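Local structure of cell death abnormality protein 2 (Caenorhabditis elegans, 3QWX) at residues E144-T149 with E155-L160; F125-E130 with Q151-A156. The protein acts as a Crk-family SH2/SH3 signalling adaptor that binds CED-5 and is required for engulfment of cell corpses and for cell migration. All coordinates share one frame; numbering follows the deposited sequence.

Contact 1: E144-T149 with E155-L160; sequences EILSKT and EARNAL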
loop_
_atom_site.group_PDB
_atom_site.type_symbol
_atom_site.label_atom_id
_atom_site.label_comp_id
_atom_site.label_asym_id
_atom_site.label_seq_id
_atom_site.Cartn_x
_atom_site.Cartn_y
_atom_site.Cartn_z
ATOM N N GLU A 144 -6.591 14.385 -0.048
ATOM C CA GLU A 144 -5.912 14.453 1.232
ATOM C C GLU A 144 -4.426 14.440 0.955
ATOM O O GLU A 144 -3.910 13.530 0.305
ATOM C CB GLU A 144 -6.326 13.268 2.116
ATOM C CG GLU A 144 -7.728 13.445 2.687
ATOM C CD GLU A 144 -8.325 12.153 3.251
ATOM O OE1 GLU A 144 -7.641 11.119 3.215
ATOM O OE2 GLU A 144 -9.488 12.182 3.711
ATOM N N ILE A 145 -3.743 15.463 1.445
ATOM C CA ILE A 145 -2.306 15.576 1.270
ATOM C C ILE A 145 -1.569 14.823 2.373
ATOM O O ILE A 145 -1.775 15.085 3.553
ATOM C CB ILE A 145 -1.876 17.058 1.258
ATOM C CG1 ILE A 145 -2.614 17.815 0.146
ATOM C CG2 ILE A 145 -0.369 17.192 1.094
ATOM C CD1 ILE A 145 -2.363 17.286 -1.263
ATOM N N LEU A 146 -0.696 13.903 1.970
ATOM C CA LEU A 146 0.026 13.041 2.901
ATOM C C LEU A 146 1.465 13.474 3.088
ATOM O O LEU A 146 2.114 13.106 4.070
ATOM C CB LEU A 146 0.043 11.598 2.383
ATOM C CG LEU A 146 -1.172 10.680 2.534
ATOM C CD1 LEU A 146 -2.429 11.411 2.923
ATOM C CD2 LEU A 146 -1.367 9.869 1.280
ATOM N N SER A 147 1.987 14.224 2.129
ATOM C CA SER A 147 3.371 14.642 2.223
ATOM C C SER A 147 3.625 15.841 1.348
ATOM O O SER A 147 3.213 15.866 0.187
ATOM C CB SER A 147 4.314 13.511 1.815
ATOM O OG SER A 147 5.648 13.892 2.077
ATOM N N LYS A 148 4.292 16.842 1.912
ATOM C CA LYS A 148 4.753 17.969 1.109
ATOM C C LYS A 148 6.215 17.795 0.697
ATOM O O LYS A 148 7.093 18.548 1.114
ATOM C CB LYS A 148 4.493 19.284 1.831
ATOM C CG LYS A 148 3.016 19.603 1.881
ATOM C CD LYS A 148 2.738 20.946 2.523
ATOM C CE LYS A 148 1.256 21.276 2.411
ATOM N NZ LYS A 148 0.961 22.652 2.873
ATOM N N THR A 149 6.426 16.767 -0.122
ATOM C CA THR A 149 7.709 16.380 -0.705
ATOM C C THR A 149 8.623 17.565 -1.016
ATOM O O THR A 149 9.710 17.718 -0.446
ATOM C CB THR A 149 7.448 15.596 -2.022
ATOM O OG1 THR A 149 6.197 14.895 -1.926
ATOM C CG2 THR A 149 8.565 14.607 -2.311
ATOM N N GLU A 155 2.452 14.470 -2.179
ATOM C CA GLU A 155 1.777 13.176 -2.177
ATOM C C GLU A 155 0.325 13.356 -1.707
ATOM O O GLU A 155 0.078 13.905 -0.629
ATOM C CB GLU A 155 2.508 12.184 -1.261
ATOM C CG GLU A 155 1.911 10.767 -1.282
ATOM C CD GLU A 155 2.549 9.821 -0.262
ATOM O OE1 GLU A 155 3.248 10.292 0.657
ATOM O OE2 GLU A 155 2.334 8.599 -0.373
ATOM N N ALA A 156 -0.619 12.897 -2.530
ATOM C CA ALA A 156 -2.055 13.030 -2.258
ATOM C C ALA A 156 -2.766 11.665 -2.280
ATOM O O ALA A 156 -2.230 10.682 -2.798
ATOM C CB ALA A 156 -2.682 13.956 -3.263
ATOM N N ARG A 157 -3.968 11.617 -1.716
ATOM C CA ARG A 157 -4.764 10.402 -1.668
ATOM C C ARG A 157 -6.186 10.763 -2.050
ATOM O O ARG A 157 -6.742 11.730 -1.537
ATOM C CB ARG A 157 -4.748 9.796 -0.258
ATOM C CG ARG A 157 -5.460 8.457 -0.153
ATOM C CD ARG A 157 -5.183 7.793 1.194
ATOM N NE ARG A 157 -5.636 8.604 2.311
ATOM C CZ ARG A 157 -5.019 8.691 3.485
ATOM N NH1 ARG A 157 -3.898 8.014 3.726
ATOM N NH2 ARG A 157 -5.525 9.466 4.427
ATOM N N ASN A 158 -6.785 10.006 -2.953
ATOM C CA ASN A 158 -8.165 10.304 -3.320
ATOM C C ASN A 158 -9.185 9.517 -2.479
ATOM O O ASN A 158 -8.804 8.734 -1.599
ATOM C CB ASN A 158 -8.392 10.147 -4.830
ATOM C CG ASN A 158 -8.309 8.696 -5.301
ATOM O OD1 ASN A 158 -8.397 7.758 -4.510
ATOM N ND2 ASN A 158 -8.165 8.516 -6.599
ATOM N N ALA A 159 -10.469 9.741 -2.736
ATOM C CA ALA A 159 -11.542 9.095 -1.972
ATOM C C ALA A 159 -11.475 7.575 -2.057
ATOM O O ALA A 159 -11.906 6.872 -1.139
ATOM C CB ALA A 159 -12.907 9.585 -2.447
ATOM N N LEU A 160 -10.949 7.074 -3.171
ATOM C CA LEU A 160 -10.847 5.639 -3.384
ATOM C C LEU A 160 -9.689 5.022 -2.588
ATOM O O LEU A 160 -9.658 3.813 -2.363
ATOM C CB LEU A 160 -10.723 5.332 -4.883
ATOM C CG LEU A 160 -12.004 5.251 -5.730
ATOM C CD1 LEU A 160 -13.041 6.300 -5.335
ATOM C CD2 LEU A 160 -11.683 5.348 -7.225
#
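Three donors converge on the carbonyl oxygen of Glu155. The amide of Leu146 supplies the strong bond, N to O 2.7 Å and nearly straight, while the amide of Ser147 adds a weak one at 3.4 Å from its N to the same Glu155 O. The third approach is a CA-H contact from Ile145. Leu146 and Ser147 thus share one partner, and this classic beta bulge shifts the register of the antiparallel ladder by one residue. Leu146 takes up the extra residue with a near-helical psi of -21°, and its CB is turned toward the opposite strand. Beyond the bulge, Glu155 N returns a bond to Ser147 O at 2.9 Å; before it, Glu144 and Arg157 form a hydrogen-bonded pair. The two strands make the hairpin that carries the n-Src loop of the SH3 domain, and they are second and third in chain order in its five-stranded sheet. On the face bearing Glu144 and Arg157, the arginine chain bends at its third torsion (chi3 60°), bringing the guanidinium back to Glu144. Arg157 NH2 meets Glu144 OE1 at 2.9 Å in a salt bridge, and NE adds a weak bond to the same oxygen. OE1 lies at the guanidinium edge, although the carboxylate is turned almost perpendicular to that group, their planes 87° apart. Leu146 CD1 sits over one guanidinium face, 3.8 Å from Arg157 CZ, while its CD2 packs on Arg157 CB. Lys115 O accepts from Arg157 NH1, which with the bonds to OE1 should fix the guanidinium rotation. Arg142 pairs with Glu144 OE2, and the two arginines should favour a charged carboxylate. The extended Glu155 side chain runs beside Ser147 CB, its OE1 reaching a salt bridge with Lys115. On the other face, Ile145 CD1 touches Ala156 CB at 3.9 Å.

Contact 2: F125-E130 with Q151-A156; sequences FKFTGE and QDWWEA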
loop_
_atom_site.group_PDB
_atom_site.type_symbol
_atom_site.label_atom_id
_atom_site.label_comp_id
_atom_site.label_asym_id
_atom_site.label_seq_id
_atom_site.Cartn_x
_atom_site.Cartn_y
_atom_site.Cartn_z
ATOM N N PHE A 125 -7.672 22.884 -10.742
ATOM C CA PHE A 125 -7.691 22.605 -12.169
ATOM C C PHE A 125 -7.706 21.088 -12.335
ATOM O O PHE A 125 -7.371 20.353 -11.406
ATOM C CB PHE A 125 -6.456 23.198 -12.866
ATOM C CG PHE A 125 -6.285 24.686 -12.663
ATOM C CD1 PHE A 125 -5.485 25.172 -11.642
ATOM C CD2 PHE A 125 -6.920 25.594 -13.503
ATOM C CE1 PHE A 125 -5.329 26.535 -11.447
ATOM C CE2 PHE A 125 -6.773 26.956 -13.316
ATOM C CZ PHE A 125 -5.975 27.429 -12.284
ATOM N N LYS A 126 -8.099 20.613 -13.509
ATOM C CA LYS A 126 -8.029 19.186 -13.787
ATOM C C LYS A 126 -6.569 18.762 -13.994
ATOM O O LYS A 126 -5.767 19.499 -14.566
ATOM C CB LYS A 126 -8.889 18.811 -15.004
ATOM C CG LYS A 126 -8.094 18.589 -16.277
ATOM C CD LYS A 126 -8.962 18.066 -17.416
ATOM C CE LYS A 126 -8.348 18.445 -18.763
ATOM N NZ LYS A 126 -9.189 18.035 -19.931
ATOM N N PHE A 127 -6.230 17.570 -13.522
ATOM C CA PHE A 127 -4.877 17.047 -13.676
ATOM C C PHE A 127 -4.917 15.629 -14.227
ATOM O O PHE A 127 -5.371 14.715 -13.557
ATOM C CB PHE A 127 -4.128 17.075 -12.334
ATOM C CG PHE A 127 -2.704 16.571 -12.410
ATOM C CD1 PHE A 127 -1.790 17.150 -13.282
ATOM C CD2 PHE A 127 -2.274 15.543 -11.587
ATOM C CE1 PHE A 127 -0.478 16.699 -13.344
ATOM C CE2 PHE A 127 -0.957 15.084 -11.644
ATOM C CZ PHE A 127 -0.061 15.662 -12.515
ATOM N N THR A 128 -4.433 15.451 -15.450
ATOM C CA THR A 128 -4.466 14.141 -16.091
ATOM C C THR A 128 -3.310 13.266 -15.631
ATOM O O THR A 128 -3.359 12.046 -15.768
ATOM C CB THR A 128 -4.368 14.269 -17.611
ATOM O OG1 THR A 128 -3.072 14.773 -17.959
ATOM C CG2 THR A 128 -5.445 15.222 -18.134
ATOM N N GLY A 129 -2.277 13.897 -15.083
ATOM C CA GLY A 129 -1.072 13.197 -14.694
ATOM C C GLY A 129 -0.076 13.277 -15.836
ATOM O O GLY A 129 -0.475 13.395 -16.995
ATOM N N GLU A 130 1.214 13.233 -15.502
ATOM C CA GLU A 130 2.281 13.264 -16.498
ATOM C C GLU A 130 3.063 11.948 -16.453
ATOM O O GLU A 130 3.506 11.445 -17.484
ATOM C CB GLU A 130 3.237 14.449 -16.256
ATOM C CG GLU A 130 2.589 15.839 -16.189
ATOM C CD GLU A 130 3.601 16.944 -15.858
ATOM O OE1 GLU A 130 3.296 18.134 -16.100
ATOM O OE2 GLU A 130 4.709 16.625 -15.363
ATOM N N GLN A 151 8.328 21.881 -2.880
ATOM C CA GLN A 151 7.383 22.972 -3.000
ATOM C C GLN A 151 6.476 22.760 -4.192
ATOM O O GLN A 151 5.415 23.380 -4.278
ATOM C CB GLN A 151 8.100 24.321 -3.094
ATOM C CG GLN A 151 9.159 24.376 -4.159
ATOM C CD GLN A 151 10.128 25.518 -3.933
ATOM O OE1 GLN A 151 11.246 25.510 -4.441
ATOM N NE2 GLN A 151 9.705 26.502 -3.149
ATOM N N ASP A 152 6.864 21.868 -5.103
ATOM C CA ASP A 152 6.120 21.731 -6.360
ATOM C C ASP A 152 5.201 20.510 -6.447
ATOM O O ASP A 152 4.155 20.556 -7.111
ATOM C CB ASP A 152 7.061 21.806 -7.574
ATOM C CG ASP A 152 7.644 23.225 -7.782
ATOM O OD1 ASP A 152 6.944 24.217 -7.505
ATOM O OD2 ASP A 152 8.799 23.346 -8.223
ATOM N N TRP A 153 5.583 19.429 -5.778
ATOM C CA TRP A 153 4.845 18.172 -5.880
ATOM C C TRP A 153 4.562 17.579 -4.512
ATOM O O TRP A 153 5.472 17.432 -3.693
ATOM C CB TRP A 153 5.605 17.179 -6.776
ATOM C CG TRP A 153 5.642 17.635 -8.196
ATOM C CD1 TRP A 153 6.560 18.481 -8.766
ATOM C CD2 TRP A 153 4.709 17.297 -9.232
ATOM N NE1 TRP A 153 6.251 18.684 -10.093
ATOM C CE2 TRP A 153 5.127 17.969 -10.407
ATOM C CE3 TRP A 153 3.575 16.485 -9.288
ATOM C CZ2 TRP A 153 4.452 17.849 -11.614
ATOM C CZ3 TRP A 153 2.900 16.365 -10.490
ATOM C CH2 TRP A 153 3.342 17.044 -11.639
ATOM N N TRP A 154 3.292 17.265 -4.261
ATOM C CA TRP A 154 2.876 16.724 -2.974
ATOM C C TRP A 154 2.241 15.351 -3.149
ATOM O O TRP A 154 1.560 15.099 -4.140
ATOM C CB TRP A 154 1.851 17.640 -2.305
ATOM C CG TRP A 154 2.330 19.017 -1.974
ATOM C CD1 TRP A 154 3.620 19.460 -1.955
ATOM C CD2 TRP A 154 1.515 20.135 -1.602
ATOM N NE1 TRP A 154 3.656 20.785 -1.600
ATOM C CE2 TRP A 154 2.378 21.227 -1.382
ATOM C CE3 TRP A 154 0.137 20.319 -1.442
ATOM C CZ2 TRP A 154 1.912 22.483 -0.996
ATOM C CZ3 TRP A 154 -0.326 21.568 -1.073
ATOM C CH2 TRP A 154 0.563 22.639 -0.854
ATOM N N GLU A 155 2.452 14.470 -2.179
ATOM C CA GLU A 155 1.777 13.176 -2.177
ATOM C C GLU A 155 0.325 13.356 -1.707
ATOM O O GLU A 155 0.078 13.905 -0.629
ATOM C CB GLU A 155 2.508 12.184 -1.261
ATOM C CG GLU A 155 1.911 10.767 -1.282
ATOM C CD GLU A 155 2.549 9.821 -0.262
ATOM O OE1 GLU A 155 3.248 10.292 0.657
ATOM O OE2 GLU A 155 2.334 8.599 -0.373
ATOM N N ALA A 156 -0.619 12.897 -2.530
ATOM C CA ALA A 156 -2.055 13.030 -2.258
ATOM C C ALA A 156 -2.766 11.665 -2.280
ATOM O O ALA A 156 -2.230 10.682 -2.798
ATOM C CB ALA A 156 -2.682 13.956 -3.263
#
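Phe127 meets Trp153 through the outermost carbon of its ring: CZ lies 3.7 Å from Trp153 CZ3 and 3.8 Å from Trp153 CH2. Relative to the indole, the phenyl comes in at the edge, with CZ close to the indole plane; the two planes are inclined at 57° and the six-membered rings are 5.9 Å apart between centroids. This is an oblique aromatic pair that buries only a small area. In Phe127 the ring is trans to the backbone nitrogen (chi1 -179°), which extends it from the loop toward strand 153-157. Trp153 instead keeps CG beside its own backbone N (chi1 -67°), and the indole projects until its far benzo rim faces the loop. The phenyl is further fixed from within its own segment, because the chain bends at Thr128 and sets the amide nitrogen of Gly129 over the ring centre, 3.5 Å above the plane. Thr128 OG1 donates to Gly129 O at 3.1 Å, joining neighbouring residues at the bend. Farther along, the extended chain of Glu130 carries its carboxylate to the same indole rim, with OE2 at 4.0 Å from Trp153 CZ2; no hydrogen bond joins the pair. Segment 125-130 belongs to the RT loop, and Trp153 is the first of the tandem tryptophans at the start of the third SH3 strand. The tryptophan at this position lines the groove for proline-rich ligands in SH3 domains, and Trp153 probably does so here. The contact therefore probably shapes one wall of that groove. Asp134, farther along the RT loop, touches both aromatic side chains. The pair joins the RT loop to the start of strand 153-157, with Pro167 of the adjoining edge strand 163-167 against both rings.

How the contacts relate
The segments of contacts 1 and 2 overlap on strand 153-157 at Glu155 and Ala156, which make their contacts in contact 1; the two centres lie about 10 Å apart. Contact 1 secures this strand to 142-147 within the SH3 sheet, whereas contact 2 links its beginning to the RT loop. Trp154, next in the chain to Trp153, packs back on contact 1: its CB approaches Ser147 O at 3.3 Å, its CE3 packs on Ile145 CD1 at 3.9 Å, and its indole makes a cation-pi interaction with Lys148. Thr149 OG1 makes a weak bond to Trp153 O. The hairpin of contact 1 thus carries the tryptophan that, in contact 2, probably contributes to the proline-rich ligand groove.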